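Local coordinates for protein diguanylate cyclase (Xanthomonas campestris pv. campestris, PDB 5H5O) that binds cyclic GMP through a cyclic nucleotide-binding domain, the part in this chain, and probably makes cyclic di-GMP from GTP through its GGDEF domain, at residues A[40-45]-A[64-69]. Sequence-based numbering, arbitrary orientation.
Sequences FIVVTG and EFFGEL. With PCG (cyclic guanosine monophosphate), chain C.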
loop_
_atom_site.group_PDB
_atom_site.type_symbol
_atom_site.label_atom_id
_atom_site.label_comp_id
_atom_site.label_asym_id
_atom_site.label_seq_id
_atom_site.Cartn_x
_atom_site.Cartn_y
_atom_site.Cartn_z
ATOM N N PHE A 40 -0.229 11.463 10.176
ATOM C CA PHE A 40 -0.935 11.925 11.366
ATOM C C PHE A 40 -2.053 10.994 11.801
ATOM O O PHE A 40 -2.734 10.400 10.973
ATOM C CB PHE A 40 -1.524 13.307 11.104
ATOM C CG PHE A 40 -0.495 14.344 10.810
ATOM C CD1 PHE A 40 0.139 15.017 11.846
ATOM C CD2 PHE A 40 -0.142 14.641 9.499
ATOM C CE1 PHE A 40 1.105 15.978 11.576
ATOM C CE2 PHE A 40 0.817 15.596 9.225
ATOM C CZ PHE A 40 1.445 16.263 10.264
ATOM N N ILE A 41 -2.258 10.887 13.109
ATOM C CA ILE A 41 -3.462 10.237 13.619
ATOM C C ILE A 41 -4.293 11.214 14.466
ATOM O O ILE A 41 -3.777 11.847 15.405
ATOM C CB ILE A 41 -3.130 8.965 14.441
ATOM C CG1 ILE A 41 -2.196 8.026 13.651
ATOM C CG2 ILE A 41 -4.404 8.266 14.836
ATOM C CD1 ILE A 41 -1.290 7.148 14.523
ATOM N N VAL A 42 -5.570 11.350 14.124
ATOM C CA VAL A 42 -6.483 12.150 14.939
ATOM C C VAL A 42 -6.759 11.441 16.271
ATOM O O VAL A 42 -7.152 10.270 16.291
ATOM C CB VAL A 42 -7.832 12.382 14.220
ATOM C CG1 VAL A 42 -8.707 13.405 14.986
ATOM C CG2 VAL A 42 -7.612 12.837 12.757
ATOM N N VAL A 43 -6.565 12.129 17.394
ATOM C CA VAL A 43 -7.026 11.550 18.666
ATOM C C VAL A 43 -8.133 12.367 19.342
ATOM O O VAL A 43 -8.881 11.843 20.150
ATOM C CB VAL A 43 -5.884 11.254 19.652
ATOM C CG1 VAL A 43 -4.809 10.348 18.989
ATOM C CG2 VAL A 43 -5.283 12.534 20.187
ATOM N N THR A 44 -8.236 13.649 19.010
ATOM C CA THR A 44 -9.383 14.434 19.427
ATOM C C THR A 44 -9.765 15.364 18.300
ATOM O O THR A 44 -8.901 15.789 17.537
ATOM C CB THR A 44 -9.090 15.314 20.672
ATOM O OG1 THR A 44 -8.576 16.577 20.255
ATOM C CG2 THR A 44 -8.078 14.671 21.590
ATOM N N GLY A 45 -11.055 15.674 18.195
ATOM C CA GLY A 45 -11.531 16.667 17.252
ATOM C C GLY A 45 -11.757 16.072 15.871
ATOM O O GLY A 45 -12.208 14.933 15.735
ATOM N N GLU A 64 -8.647 8.005 13.417
ATOM C CA GLU A 64 -8.398 7.927 11.977
ATOM C C GLU A 64 -7.043 8.520 11.604
ATOM O O GLU A 64 -6.586 9.490 12.220
ATOM C CB GLU A 64 -9.529 8.586 11.180
ATOM C CG GLU A 64 -10.825 7.774 11.155
ATOM C CD GLU A 64 -11.979 8.537 10.507
ATOM O OE1 GLU A 64 -12.048 8.562 9.262
ATOM O OE2 GLU A 64 -12.807 9.124 11.242
ATOM N N PHE A 65 -6.408 7.936 10.594
ATOM C CA PHE A 65 -5.067 8.341 10.191
ATOM C C PHE A 65 -5.025 8.839 8.759
ATOM O O PHE A 65 -5.898 8.527 7.960
ATOM C CB PHE A 65 -4.088 7.183 10.374
ATOM C CG PHE A 65 -4.285 6.064 9.394
ATOM C CD1 PHE A 65 -3.631 6.075 8.162
ATOM C CD2 PHE A 65 -5.100 4.989 9.704
ATOM C CE1 PHE A 65 -3.804 5.041 7.253
ATOM C CE2 PHE A 65 -5.267 3.942 8.802
ATOM C CZ PHE A 65 -4.617 3.975 7.570
ATOM N N PHE A 66 -4.021 9.642 8.449
ATOM C CA PHE A 66 -3.895 10.215 7.112
ATOM C C PHE A 66 -2.481 10.704 6.935
ATOM O O PHE A 66 -1.772 10.918 7.916
ATOM C CB PHE A 66 -4.876 11.377 6.911
ATOM C CG PHE A 66 -4.686 12.534 7.878
ATOM C CD1 PHE A 66 -3.978 13.670 7.505
ATOM C CD2 PHE A 66 -5.247 12.499 9.144
ATOM C CE1 PHE A 66 -3.826 14.754 8.382
ATOM C CE2 PHE A 66 -5.097 13.581 10.033
ATOM C CZ PHE A 66 -4.399 14.702 9.656
ATOM N N GLY A 67 -2.068 10.888 5.686
ATOM C CA GLY A 67 -0.734 11.380 5.416
ATOM C C GLY A 67 0.324 10.301 5.283
ATOM O O GLY A 67 1.508 10.619 5.121
ATOM N N GLU A 68 -0.092 9.034 5.337
ATOM C CA GLU A 68 0.863 7.920 5.235
ATOM C C GLU A 68 1.547 7.874 3.862
ATOM O O GLU A 68 2.683 7.431 3.763
ATOM C CB GLU A 68 0.223 6.567 5.615
ATOM C CG GLU A 68 -0.639 5.876 4.531
ATOM C CD GLU A 68 -1.954 6.592 4.231
ATOM O OE1 GLU A 68 -2.248 7.620 4.875
ATOM O OE2 GLU A 68 -2.701 6.114 3.353
ATOM N N LEU A 69 0.865 8.364 2.823
ATOM C CA LEU A 69 1.471 8.488 1.490
ATOM C C LEU A 69 2.684 9.415 1.505
ATOM O O LEU A 69 3.736 9.091 0.939
ATOM C CB LEU A 69 0.459 9.007 0.458
ATOM C CG LEU A 69 -0.819 8.190 0.246
ATOM C CD1 LEU A 69 -1.676 8.810 -0.860
ATOM C CD2 LEU A 69 -0.500 6.726 -0.070
HETATM P PA PCG C . -1.277 12.507 1.794
HETATM O O1A PCG C . -0.091 12.614 2.692
HETATM O O2A PCG C . -1.392 12.446 0.304
HETATM O "O5'" PCG C . -1.942 13.494 2.334
HETATM C "C5'" PCG C . -3.318 13.595 1.958
HETATM C "C4'" PCG C . -3.916 12.318 2.483
HETATM O "O4'" PCG C . -5.271 12.004 2.285
HETATM C "C3'" PCG C . -3.177 11.115 1.983
HETATM O "O3'" PCG C . -1.770 11.245 2.322
HETATM C "C2'" PCG C . -3.992 10.027 2.626
HETATM O "O2'" PCG C . -3.562 9.582 3.915
HETATM C "C1'" PCG C . -5.381 10.670 2.766
HETATM N N9 PCG C . -6.595 10.300 1.963
HETATM C C8 PCG C . -7.812 10.092 2.478
HETATM N N7 PCG C . -8.705 9.770 1.527
HETATM C C5 PCG C . -8.075 9.765 0.366
HETATM C C6 PCG C . -8.439 9.498 -1.050
HETATM O O6 PCG C . -9.604 9.196 -1.330
HETATM N N1 PCG C . -7.475 9.591 -2.008
HETATM C C2 PCG C . -6.196 9.922 -1.712
HETATM N N2 PCG C . -5.286 9.998 -2.706
HETATM N N3 PCG C . -5.784 10.185 -0.415
HETATM C C4 PCG C . -6.669 10.118 0.633
#
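F40 CB is the bump here: it sits over one face of the F66 ring, toward the rim, 3.5 Å from F66 CZ. The two rings are nearly parallel (planes at 27°) but slid so far apart that they barely overlap, so the closest approach to the ring is the CH-pi contact of that methylene. F66 reaches it with its CG between backbone N and carbonyl carbon (chi1 60°), leaning the ring toward strand 39-44. There V42 comes in from another direction: its CG2 meets the ring edge near its plane, 3.8 Å from F66 CE2. F66 thus fits a corner formed by F40 and V42. On the opposite sheet face, I41 CG1 rests against F65 CB at 3.9 Å, while the F65 ring leads away from strand 39-44. Antiparallel backbone bonds join the two strands: F40 and F66 exchange N-H and C=O both ways, and V42 N reaches E64 O at 2.8 Å. Just beyond, the strand turns into helix 68-72 at the cyclic GMP site, where the ligand's O2' accepts from G67 N and donates to E68 OE1, 2.5 Å from O2'; E68 OE2 forms a salt bridge with R119. In this cupin-type beta-roll, 65-66 is an outer strand beside 39-44, which has 88-93 along its other edge; F40 and F66 pack against strand 28-30, and the rings of F65 and F112, on helix 106-121, meet edge-to-face.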